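Local coordinates for pyocin S8 (PDB 6W0V), which kills rival bacteria as an H-N-H DNase bacteriocin, its nuclease domain being held here, in a mutant form, by its cognate immunity protein, at the interface of chains A and B. Residues are numbered along the deposited sequence; one frame, centred on the assembly and turned at random. Chains: chain A, Pyocin S8; chain B, Bacteriocin immunity protein.

Contact 1: the interface of chains A and B. Residues chain A 67, 69-70, 73, 79, 81; chain B 30, 50-52.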
ATOM      1  N   ARG A  67      -5.229  -5.326  -5.277  1.00 16.48           N
ATOM      2  CA  ARG A  67      -4.771  -6.669  -5.658  1.00 17.34           C
ATOM      3  C   ARG A  67      -4.227  -7.347  -4.406  1.00 16.51           C
ATOM      4  O   ARG A  67      -4.324  -6.800  -3.312  1.00 16.82           O
ATOM      5  CB  ARG A  67      -3.839  -6.562  -6.866  1.00 19.38           C
ATOM      6  CG  ARG A  67      -4.488  -5.868  -8.059  1.00 21.93           C
ATOM      7  CD  ARG A  67      -5.483  -6.730  -8.816  1.00 25.31           C
ATOM      8  NE  ARG A  67      -6.555  -7.269  -7.995  1.00 25.71           N
ATOM      9  CZ  ARG A  67      -7.675  -6.630  -7.665  1.00 27.19           C
ATOM     10  NH1 ARG A  67      -7.901  -5.393  -8.077  1.00 27.77           N
ATOM     11  NH2 ARG A  67      -8.572  -7.242  -6.911  1.00 28.06           N
ATOM     12  N   THR A  69      -1.440  -8.544  -2.830  1.00 15.44           N
ATOM     13  CA  THR A  69      -0.400  -8.112  -1.862  1.00 15.29           C
ATOM     14  C   THR A  69      -0.902  -6.861  -1.153  1.00 16.06           C
ATOM     15  O   THR A  69      -0.759  -6.808   0.062  1.00 15.27           O
ATOM     16  CB  THR A  69       0.977  -7.959  -2.507  1.00 15.35           C
ATOM     17  OG1 THR A  69       0.869  -7.083  -3.621  1.00 15.54           O
ATOM     18  CG2 THR A  69       1.531  -9.300  -2.918  1.00 16.91           C
ATOM     19  N   ASN A  70      -1.501  -5.917  -1.875  1.00 14.57           N
ATOM     20  CA  ASN A  70      -2.047  -4.715  -1.193  1.00 13.64           C
ATOM     21  C   ASN A  70      -3.088  -5.162  -0.183  1.00 13.18           C
ATOM     22  O   ASN A  70      -3.021  -4.707   0.968  1.00 15.09           O
ATOM     23  CB  ASN A  70      -2.613  -3.697  -2.173  1.00 15.14           C
ATOM     24  CG  ASN A  70      -1.595  -2.615  -2.431  1.00 13.49           C
ATOM     25  OD1 ASN A  70      -0.667  -2.456  -1.641  1.00 13.63           O
ATOM     26  ND2 ASN A  70      -1.746  -1.894  -3.526  1.00 15.28           N
ATOM     27  N   GLY A  73      -1.565  -6.894   2.808  1.00 14.07           N
ATOM     28  CA  GLY A  73      -0.933  -5.899   3.687  1.00 13.07           C
ATOM     29  C   GLY A  73      -1.991  -5.167   4.467  1.00 13.52           C
ATOM     30  O   GLY A  73      -1.807  -4.969   5.673  1.00 13.73           O
ATOM     31  N   SER A  79      -0.436   0.122   4.992  1.00 12.48           N
ATOM     32  CA  SER A  79      -0.873   1.045   3.930  1.00 13.17           C
ATOM     33  C   SER A  79      -0.587   0.379   2.604  1.00 12.49           C
ATOM     34  O   SER A  79       0.510  -0.107   2.388  1.00 13.51           O
ATOM     35  CB  SER A  79      -0.183   2.342   4.028  1.00 13.79           C
ATOM     36  OG  SER A  79      -0.365   2.866   5.326  1.00 14.23           O
ATOM     37  N   PHE A  81       0.472   0.058  -1.167  1.00 13.16           N
ATOM     38  CA  PHE A  81       1.316   0.774  -2.126  1.00 13.59           C
ATOM     39  C   PHE A  81       0.423   1.397  -3.175  1.00 13.13           C
ATOM     40  O   PHE A  81      -0.565   0.775  -3.602  1.00 14.65           O
ATOM     41  CB  PHE A  81       2.259  -0.204  -2.800  1.00 13.65           C
ATOM     42  CG  PHE A  81       3.408  -0.591  -1.926  1.00 13.69           C
ATOM     43  CD1 PHE A  81       3.253  -1.539  -0.936  1.00 14.04           C
ATOM     44  CD2 PHE A  81       4.633   0.034  -2.069  1.00 15.29           C
ATOM     45  CE1 PHE A  81       4.318  -1.878  -0.120  1.00 15.10           C
ATOM     46  CE2 PHE A  81       5.694  -0.307  -1.250  1.00 15.37           C
ATOM     47  CZ  PHE A  81       5.531  -1.256  -0.272  1.00 14.83           C
TER
ATOM     48  N   ARG B  30       7.692  -4.973   5.979  1.00 13.46           N
ATOM     49  CA  ARG B  30       7.218  -5.374   4.641  1.00 13.27           C
ATOM     50  C   ARG B  30       8.061  -4.663   3.598  1.00 13.55           C
ATOM     51  O   ARG B  30       8.416  -5.281   2.597  1.00 14.34           O
ATOM     52  CB  ARG B  30       5.755  -5.040   4.422  1.00 12.94           C
ATOM     53  CG  ARG B  30       5.299  -5.441   3.033  1.00 12.97           C
ATOM     54  CD  ARG B  30       3.870  -5.119   2.752  1.00 13.52           C
ATOM     55  NE  ARG B  30       3.644  -3.702   2.904  1.00 13.00           N
ATOM     56  CZ  ARG B  30       2.511  -3.096   2.646  1.00 14.13           C
ATOM     57  NH1 ARG B  30       2.420  -1.796   2.860  1.00 15.29           N
ATOM     58  NH2 ARG B  30       1.479  -3.776   2.187  1.00 15.59           N
ATOM     59  N   ILE B  50       4.419  -6.176  -8.389  1.00 14.37           N
ATOM     60  CA  ILE B  50       3.865  -6.943  -7.246  1.00 14.59           C
ATOM     61  C   ILE B  50       2.435  -6.482  -6.992  1.00 13.79           C
ATOM     62  O   ILE B  50       1.544  -7.319  -6.877  1.00 15.05           O
ATOM     63  CB  ILE B  50       4.722  -6.720  -5.993  1.00 14.44           C
ATOM     64  CG1 ILE B  50       6.180  -7.119  -6.236  1.00 15.15           C
ATOM     65  CG2 ILE B  50       4.113  -7.455  -4.815  1.00 15.78           C
ATOM     66  CD1 ILE B  50       7.132  -6.556  -5.217  1.00 15.79           C
ATOM     67  N   PHE B  51       2.254  -5.175  -6.829  1.00 14.35           N
ATOM     68  CA  PHE B  51       1.030  -4.616  -6.213  1.00 14.60           C
ATOM     69  C   PHE B  51      -0.034  -4.266  -7.241  1.00 14.57           C
ATOM     70  O   PHE B  51      -1.187  -4.160  -6.862  1.00 15.86           O
ATOM     71  CB  PHE B  51       1.392  -3.406  -5.366  1.00 14.37           C
ATOM     72  CG  PHE B  51       2.131  -3.827  -4.136  1.00 13.28           C
ATOM     73  CD1 PHE B  51       1.438  -4.246  -3.012  1.00 13.50           C
ATOM     74  CD2 PHE B  51       3.511  -3.873  -4.120  1.00 13.37           C
ATOM     75  CE1 PHE B  51       2.124  -4.694  -1.897  1.00 13.79           C
ATOM     76  CE2 PHE B  51       4.192  -4.299  -2.995  1.00 13.68           C
ATOM     77  CZ  PHE B  51       3.495  -4.713  -1.888  1.00 13.88           C
ATOM     78  N   TYR B  52       0.347  -4.100  -8.502  1.00 15.34           N
ATOM     79  CA  TYR B  52      -0.589  -3.699  -9.575  1.00 15.83           C
ATOM     80  C   TYR B  52      -0.410  -4.626 -10.755  1.00 16.80           C
ATOM     81  O   TYR B  52      -0.135  -4.174 -11.858  1.00 19.23           O
ATOM     82  CB  TYR B  52      -0.395  -2.226  -9.908  1.00 17.63           C
ATOM     83  CG  TYR B  52      -0.852  -1.393  -8.754  1.00 16.61           C
ATOM     84  CD1 TYR B  52      -2.184  -1.051  -8.643  1.00 16.69           C
ATOM     85  CD2 TYR B  52       0.009  -1.083  -7.721  1.00 15.62           C
ATOM     86  CE1 TYR B  52      -2.648  -0.343  -7.557  1.00 16.46           C
ATOM     87  CE2 TYR B  52      -0.439  -0.375  -6.625  1.00 14.12           C
ATOM     88  CZ  TYR B  52      -1.767  -0.012  -6.548  1.00 15.21           C
ATOM     89  OH  TYR B  52      -2.215   0.694  -5.482  1.00 16.24           O
TER
HETATM   90  O   HOH W   1      -1.132  -2.953   2.040  1.00 14.04           O
HETATM   91  O   HOH W   2      -0.789  -8.130  -5.620  1.00 15.18           O
HETATM   92  O   HOH W   3      -1.713  -5.690  -4.669  1.00 16.97           O
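B:Phe51, at the end of helix 48-51 of the immunity protein, lays one ring face on A:Phe81 of the nuclease domain. The rings stack at 27° with centroids 4.2 Å apart, displaced so that rim lies over rim. CG of B:Phe51 stands anti to its carbonyl carbon (chi1 -71°), turning the ring toward A:Phe81. On the opposite face, CG2 of B:Ile50 sits beside A:Thr69, whose OG1 and CB from helix 68-75 lie above the CD1-CE1 rim. A:Asn70 stands outside the CD1 edge, displaced toward A:Phe81. Its amide is fixed by that residue: A:Asn70 OD1 accepts A:Phe81 N at 2.8 Å, and A:Asn70 ND2 donates to A:Phe81 O at 2.9 Å. The phenol OH of B:Tyr52 also donates to A:Phe81 O, at 2.5 Å, in the carbonyl plane and on a lone pair. CE1 of A:Phe81 lies over the rim of the B:Arg30 guanidinium, whose NH1 donates in its own plane to A:Ser79 O at 2.6 Å, 160° at the hydrogen. Two linked waters join A:Thr69 and A:Asn70 N to the carbonyls of B:Ile50 and B:Phe51. The patch gives the immunity protein an aromatic hold on its cognate DNase, flanked by backbone carbonyls that its side chains read directly.

Contact 2: the interface of chains A and B. Residues chain A 72, 76; chain B 21-24.
The end of helix 68-75 and the loop after it in the nuclease domain, of the colicin/pyocin DNase family, meet the end of helix 9-21 and the following loop of the immunity protein. A:Asp76 carries the direct polar contact, its carboxylate set against the stretch B:Ser23-B:Phe24. The hydroxyl OG of B:Ser23 donates to A:Asp76 OD1 at 2.6 Å, arriving on the syn side and 22° out of the carboxylate plane. Chi1 of -78° puts this OG beside the serine's own backbone N and anti to its carbonyl carbon, turned toward the acid. A:Asp76 OD2 takes the backbone N of B:Phe24 at 3.1 Å, but from well above the carboxylate plane, 57° out of it, and with a bent approach. The two oxygens thus engage successive residues, one through a side chain and the other through the main chain, which should limit rotation of the carboxylate. Farther along, A:Lys72 leaves its helix with CG anti to the backbone N and bends at chi2, passing CE alongside the carbonyl O of B:Arg22 at 3.5 Å. The amine NZ of A:Lys72 reaches a water at 2.8 Å, and that water also meets OG of B:Ser23, at 2.7 Å, tying lysine and serine together. Another water joins the carbonyl oxygens of A:Asp76 and B:Phe24. Within chain B, the aliphatic CD of B:Arg22 lies over the rim of a B:Phe24 ring face, which may brace the loop.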
ATOM      1  N   LYS A  72      -3.560  -8.056   1.233  1.00 15.41           N
ATOM      2  CA  LYS A  72      -2.914  -8.840   2.300  1.00 15.13           C
ATOM      3  C   LYS A  72      -2.308  -7.871   3.305  1.00 15.30           C
ATOM      4  O   LYS A  72      -2.538  -8.035   4.504  1.00 15.22           O
ATOM      5  CB  LYS A  72      -1.804  -9.723   1.743  1.00 16.76           C
ATOM      6  CG  LYS A  72      -1.064 -10.516   2.806  1.00 20.73           C
ATOM      7  CD  LYS A  72      -1.910 -11.580   3.431  1.00 22.91           C
ATOM      8  CE  LYS A  72      -1.178 -12.347   4.508  1.00 26.86           C
ATOM      9  NZ  LYS A  72      -2.025 -13.418   5.084  1.00 29.77           N
ATOM     10  N   ASP A  76      -3.251  -6.670   7.458  1.00 14.66           N
ATOM     11  CA  ASP A  76      -2.235  -6.525   8.529  1.00 15.51           C
ATOM     12  C   ASP A  76      -2.190  -5.076   8.994  1.00 13.96           C
ATOM     13  O   ASP A  76      -1.346  -4.775   9.846  1.00 16.56           O
ATOM     14  CB  ASP A  76      -0.839  -6.910   8.044  1.00 17.20           C
ATOM     15  CG  ASP A  76      -0.668  -8.381   7.761  1.00 19.56           C
ATOM     16  OD1 ASP A  76      -1.466  -9.173   8.294  1.00 21.63           O
ATOM     17  OD2 ASP A  76       0.259  -8.706   6.995  1.00 25.04           O
TER
ATOM     18  N   ASN B  21       1.596 -13.987   1.434  1.00 24.06           N
ATOM     19  CA  ASN B  21       1.280 -15.077   2.391  1.00 27.62           C
ATOM     20  C   ASN B  21       1.660 -14.721   3.830  1.00 28.02           C
ATOM     21  O   ASN B  21       1.078 -15.342   4.732  1.00 33.99           O
ATOM     22  CB  ASN B  21       1.945 -16.371   1.936  1.00 28.50           C
ATOM     23  CG  ASN B  21       1.452 -16.768   0.563  1.00 30.49           C
ATOM     24  OD1 ASN B  21       0.249 -16.770   0.319  1.00 33.43           O
ATOM     25  ND2 ASN B  21       2.366 -17.066  -0.344  1.00 32.68           N
ATOM     26  N   ARG B  22       2.611 -13.808   4.042  1.00 25.45           N
ATOM     27  CA  ARG B  22       3.172 -13.508   5.386  1.00 26.48           C
ATOM     28  C   ARG B  22       2.444 -12.286   5.940  1.00 24.18           C
ATOM     29  O   ARG B  22       2.103 -11.383   5.156  1.00 23.47           O
ATOM     30  CB  ARG B  22       4.687 -13.275   5.337  1.00 30.42           C
ATOM     31  CG  ARG B  22       5.254 -12.446   6.483  1.00 32.98           C
ATOM     32  CD  ARG B  22       6.766 -12.332   6.386  1.00 35.03           C
ATOM     33  NE  ARG B  22       7.375 -11.752   7.578  1.00 36.16           N
ATOM     34  CZ  ARG B  22       8.651 -11.377   7.690  1.00 36.41           C
ATOM     35  NH1 ARG B  22       9.491 -11.486   6.672  1.00 35.42           N
ATOM     36  NH2 ARG B  22       9.084 -10.876   8.834  1.00 38.01           N
ATOM     37  N   SER B  23       2.217 -12.267   7.248  1.00 22.16           N
ATOM     38  CA  SER B  23       1.769 -11.052   7.963  1.00 22.05           C
ATOM     39  C   SER B  23       2.998 -10.297   8.463  1.00 23.32           C
ATOM     40  O   SER B  23       3.783 -10.853   9.263  1.00 30.29           O
ATOM     41  CB  SER B  23       0.808 -11.366   9.060  1.00 24.40           C
ATOM     42  OG  SER B  23      -0.470 -11.618   8.509  1.00 24.31           O
ATOM     43  N   PHE B  24       3.155  -9.071   7.996  1.00 16.84           N
ATOM     44  CA  PHE B  24       4.259  -8.190   8.417  1.00 16.05           C
ATOM     45  C   PHE B  24       3.804  -7.408   9.634  1.00 16.78           C
ATOM     46  O   PHE B  24       2.659  -6.939   9.647  1.00 17.69           O
ATOM     47  CB  PHE B  24       4.675  -7.296   7.262  1.00 15.55           C
ATOM     48  CG  PHE B  24       5.347  -8.089   6.183  1.00 16.27           C
ATOM     49  CD1 PHE B  24       6.689  -8.390   6.295  1.00 16.79           C
ATOM     50  CD2 PHE B  24       4.626  -8.579   5.112  1.00 17.32           C
ATOM     51  CE1 PHE B  24       7.323  -9.122   5.311  1.00 17.45           C
ATOM     52  CE2 PHE B  24       5.262  -9.318   4.132  1.00 19.38           C
ATOM     53  CZ  PHE B  24       6.604  -9.594   4.243  1.00 19.45           C
TER
HETATM   54  O   HOH W   4       1.143  -4.851  10.864  1.00 20.64           O
HETATM   55  O   HOH W   5      -0.594 -14.113   7.424  1.00 30.49           O

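Contact 3: the interface of chains A and B. Residues chain A 46, 49, 77-79, 93; chain B 24-27, 30.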
ATOM      1  N   ARG A  46      -0.413   5.154  14.139  1.00 14.08           N
ATOM      2  CA  ARG A  46      -0.200   3.806  13.582  1.00 13.33           C
ATOM      3  C   ARG A  46      -1.435   2.954  13.844  1.00 13.23           C
ATOM      4  O   ARG A  46      -1.930   2.311  12.933  1.00 14.62           O
ATOM      5  CB  ARG A  46       1.009   3.154  14.226  1.00 14.16           C
ATOM      6  CG  ARG A  46       1.110   1.693  13.847  1.00 14.47           C
ATOM      7  CD  ARG A  46       2.299   1.092  14.518  1.00 15.06           C
ATOM      8  NE  ARG A  46       2.389  -0.272  14.071  1.00 15.19           N
ATOM      9  CZ  ARG A  46       3.409  -1.068  14.324  1.00 17.02           C
ATOM     10  NH1 ARG A  46       4.432  -0.636  15.035  1.00 18.51           N
ATOM     11  NH2 ARG A  46       3.399  -2.298  13.846  1.00 19.24           N
ATOM     12  N   ARG A  49      -4.187   4.089  11.655  1.00 13.01           N
ATOM     13  CA  ARG A  49      -3.860   3.783  10.251  1.00 12.99           C
ATOM     14  C   ARG A  49      -4.086   2.289  10.035  1.00 13.55           C
ATOM     15  O   ARG A  49      -4.635   1.905   8.995  1.00 13.61           O
ATOM     16  CB  ARG A  49      -2.427   4.193   9.937  1.00 13.49           C
ATOM     17  CG  ARG A  49      -2.023   3.820   8.523  1.00 14.11           C
ATOM     18  CD  ARG A  49      -1.298   2.507   8.522  1.00 15.29           C
ATOM     19  NE  ARG A  49       0.004   2.694   9.130  1.00 16.53           N
ATOM     20  CZ  ARG A  49       0.788   1.697   9.497  1.00 15.96           C
ATOM     21  NH1 ARG A  49       1.968   1.938  10.033  1.00 18.47           N
ATOM     22  NH2 ARG A  49       0.385   0.452   9.308  1.00 16.80           N
ATOM     23  N   GLY A  77      -3.038  -4.227   8.425  1.00 12.65           N
ATOM     24  CA  GLY A  77      -3.102  -2.799   8.773  1.00 12.79           C
ATOM     25  C   GLY A  77      -2.040  -2.005   8.052  1.00 13.37           C
ATOM     26  O   GLY A  77      -1.801  -0.868   8.419  1.00 13.52           O
ATOM     27  N   LEU A  78      -1.413  -2.576   7.025  1.00 13.49           N
ATOM     28  CA  LEU A  78      -0.330  -1.895   6.293  1.00 12.78           C
ATOM     29  C   LEU A  78      -0.921  -1.098   5.144  1.00 12.07           C
ATOM     30  O   LEU A  78      -1.813  -1.594   4.441  1.00 12.47           O
ATOM     31  CB  LEU A  78       0.652  -2.925   5.753  1.00 13.73           C
ATOM     32  CG  LEU A  78       1.170  -3.901   6.794  1.00 14.63           C
ATOM     33  CD1 LEU A  78       2.083  -4.914   6.136  1.00 15.57           C
ATOM     34  CD2 LEU A  78       1.887  -3.175   7.916  1.00 15.73           C
ATOM     35  N   SER A  79      -0.436   0.122   4.992  1.00 12.48           N
ATOM     36  CA  SER A  79      -0.873   1.045   3.930  1.00 13.17           C
ATOM     37  C   SER A  79      -0.587   0.379   2.604  1.00 12.49           C
ATOM     38  O   SER A  79       0.510  -0.107   2.388  1.00 13.51           O
ATOM     39  CB  SER A  79      -0.183   2.342   4.028  1.00 13.79           C
ATOM     40  OG  SER A  79      -0.365   2.866   5.326  1.00 14.23           O
ATOM     41  N   LYS A  93       3.227   4.590  -0.353  1.00 15.25           N
ATOM     42  CA  LYS A  93       1.963   4.079   0.207  1.00 16.44           C
ATOM     43  C   LYS A  93       0.901   5.148   0.044  1.00 14.67           C
ATOM     44  O   LYS A  93       1.239   6.344   0.092  1.00 15.50           O
ATOM     45  CB  LYS A  93       2.046   3.838   1.711  1.00 19.10           C
ATOM     46  CG  LYS A  93       3.263   3.092   2.192  1.00 19.31           C
ATOM     47  CD  LYS A  93       3.357   1.755   1.536  1.00 18.78           C
ATOM     48  CE  LYS A  93       4.386   0.890   2.222  1.00 19.99           C
ATOM     49  NZ  LYS A  93       5.715   1.544   2.240  1.00 20.03           N
TER
ATOM     50  N   PHE B  24       3.155  -9.071   7.996  1.00 16.84           N
ATOM     51  CA  PHE B  24       4.259  -8.190   8.417  1.00 16.05           C
ATOM     52  C   PHE B  24       3.804  -7.408   9.634  1.00 16.78           C
ATOM     53  O   PHE B  24       2.659  -6.939   9.647  1.00 17.69           O
ATOM     54  CB  PHE B  24       4.675  -7.296   7.262  1.00 15.55           C
ATOM     55  CG  PHE B  24       5.347  -8.089   6.183  1.00 16.27           C
ATOM     56  CD1 PHE B  24       6.689  -8.390   6.295  1.00 16.79           C
ATOM     57  CD2 PHE B  24       4.626  -8.579   5.112  1.00 17.32           C
ATOM     58  CE1 PHE B  24       7.323  -9.122   5.311  1.00 17.45           C
ATOM     59  CE2 PHE B  24       5.262  -9.318   4.132  1.00 19.38           C
ATOM     60  CZ  PHE B  24       6.604  -9.594   4.243  1.00 19.45           C
ATOM     61  N   SER B  25       4.695  -7.310  10.612  1.00 17.93           N
ATOM     62  CA  SER B  25       4.439  -6.620  11.896  1.00 19.13           C
ATOM     63  C   SER B  25       4.438  -5.109  11.692  1.00 19.31           C
ATOM     64  O   SER B  25       3.976  -4.407  12.580  1.00 22.20           O
ATOM     65  CB  SER B  25       5.437  -7.021  12.933  1.00 21.37           C
ATOM     66  OG  SER B  25       6.747  -6.655  12.535  1.00 22.43           O
ATOM     67  N   SER B  26       4.975  -4.618  10.587  1.00 15.84           N
ATOM     68  CA  SER B  26       5.067  -3.162  10.347  1.00 15.19           C
ATOM     69  C   SER B  26       5.220  -2.909   8.864  1.00 13.80           C
ATOM     70  O   SER B  26       5.629  -3.823   8.121  1.00 13.44           O
ATOM     71  CB  SER B  26       6.217  -2.560  11.097  1.00 16.46           C
ATOM     72  OG  SER B  26       7.439  -3.033  10.543  1.00 17.22           O
ATOM     73  N   GLU B  27       4.956  -1.689   8.452  1.00 13.73           N
ATOM     74  CA  GLU B  27       5.206  -1.287   7.056  1.00 13.90           C
ATOM     75  C   GLU B  27       6.695  -1.390   6.785  1.00 13.92           C
ATOM     76  O   GLU B  27       7.053  -1.818   5.709  1.00 14.19           O
ATOM     77  CB  GLU B  27       4.667   0.109   6.827  1.00 14.24           C
ATOM     78  CG  GLU B  27       3.169   0.099   6.837  1.00 14.40           C
ATOM     79  CD  GLU B  27       2.581   1.435   6.484  1.00 14.47           C
ATOM     80  OE1 GLU B  27       1.351   1.515   6.443  1.00 14.28           O
ATOM     81  OE2 GLU B  27       3.368   2.376   6.263  1.00 18.41           O
ATOM     82  N   ARG B  30       7.692  -4.973   5.979  1.00 13.46           N
ATOM     83  CA  ARG B  30       7.218  -5.374   4.641  1.00 13.27           C
ATOM     84  C   ARG B  30       8.061  -4.663   3.598  1.00 13.55           C
ATOM     85  O   ARG B  30       8.416  -5.281   2.597  1.00 14.34           O
ATOM     86  CB  ARG B  30       5.755  -5.040   4.422  1.00 12.94           C
ATOM     87  CG  ARG B  30       5.299  -5.441   3.033  1.00 12.97           C
ATOM     88  CD  ARG B  30       3.870  -5.119   2.752  1.00 13.52           C
ATOM     89  NE  ARG B  30       3.644  -3.702   2.904  1.00 13.00           N
ATOM     90  CZ  ARG B  30       2.511  -3.096   2.646  1.00 14.13           C
ATOM     91  NH1 ARG B  30       2.420  -1.796   2.860  1.00 15.29           N
ATOM     92  NH2 ARG B  30       1.479  -3.776   2.187  1.00 15.59           N
TER
HETATM   93  O   HOH W   6      -1.132  -2.953   2.040  1.00 14.04           O
HETATM   94  O   HOH W   7       3.719  -0.173  10.456  1.00 16.89           O
HETATM   95  O   HOH W   8       5.580   2.783   4.774  1.00 23.54           O
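A:Leu78 fills the apolar centre, its two methyls parting over the start of helix 27-41 of the immunity protein. CD1 of A:Leu78 packs against CB of B:Phe24 at 3.7 Å and against the B:Arg30 chain, whereas CD2 faces the turn from B:Ser26 into B:Glu27. CB of A:Leu78 lies over the B:Arg30 guanidinium on the face opposite A:Phe81. Next to this centre, B:Glu27 reaches out straight from its helix and brings its carboxylate to A:Ser79. B:Glu27 OE1 accepts A:Ser79 N at 2.7 Å, from 40° above the carboxylate plane, and the hydroxyl A:Ser79 OG at 2.5 Å, nearer the plane and on the syn side. Chi1 of -54° keeps that OG beside its own backbone N, where both donors can converge on one oxygen. A:Arg49 comes tip to tip with B:Glu27, and its guanidinium stacks on the carboxylate at 27°, OE1 lying over its centre; the salt bridge from A:Arg49 NH2 to B:Glu27 OE1 measures 3.2 Å. In the guanidinium plane, A:Arg49 NH2 donates to A:Gly77 O at 2.7 Å, steadying the flat group, and NH1 reaches a water shared with B:Glu27 N. So much positive charge may favour the ionised acid. At the rim, A:Lys93 NZ and B:Glu27 OE2 share a water; the A:Arg46 guanidinium edge abuts B:Ser25 O without a hydrogen bond. The site gives the nuclease domain a charged dock for an acidic side chain of its immunity protein.

The contacts form one continuous footprint: the C-alpha centre of contact 1 lies about 10 Å from those of contact 2 and contact 3, which are themselves about 9 Å apart. Helix 68-75 of the nuclease domain supplies residues to contacts 1 and 2. A:Ser79 and B:Arg30 belong to both contact 1 and contact 3, and B:Phe24 joins contact 2 to contact 3. B:Arg30 shares helix 27-41 with B:Glu27 of contact 3. Shared residues couple an aromatic patch, a loop-bound aspartate and a charged cluster, so the pieces probably act together in pairing this bacteriocin nuclease with its cognate immunity protein.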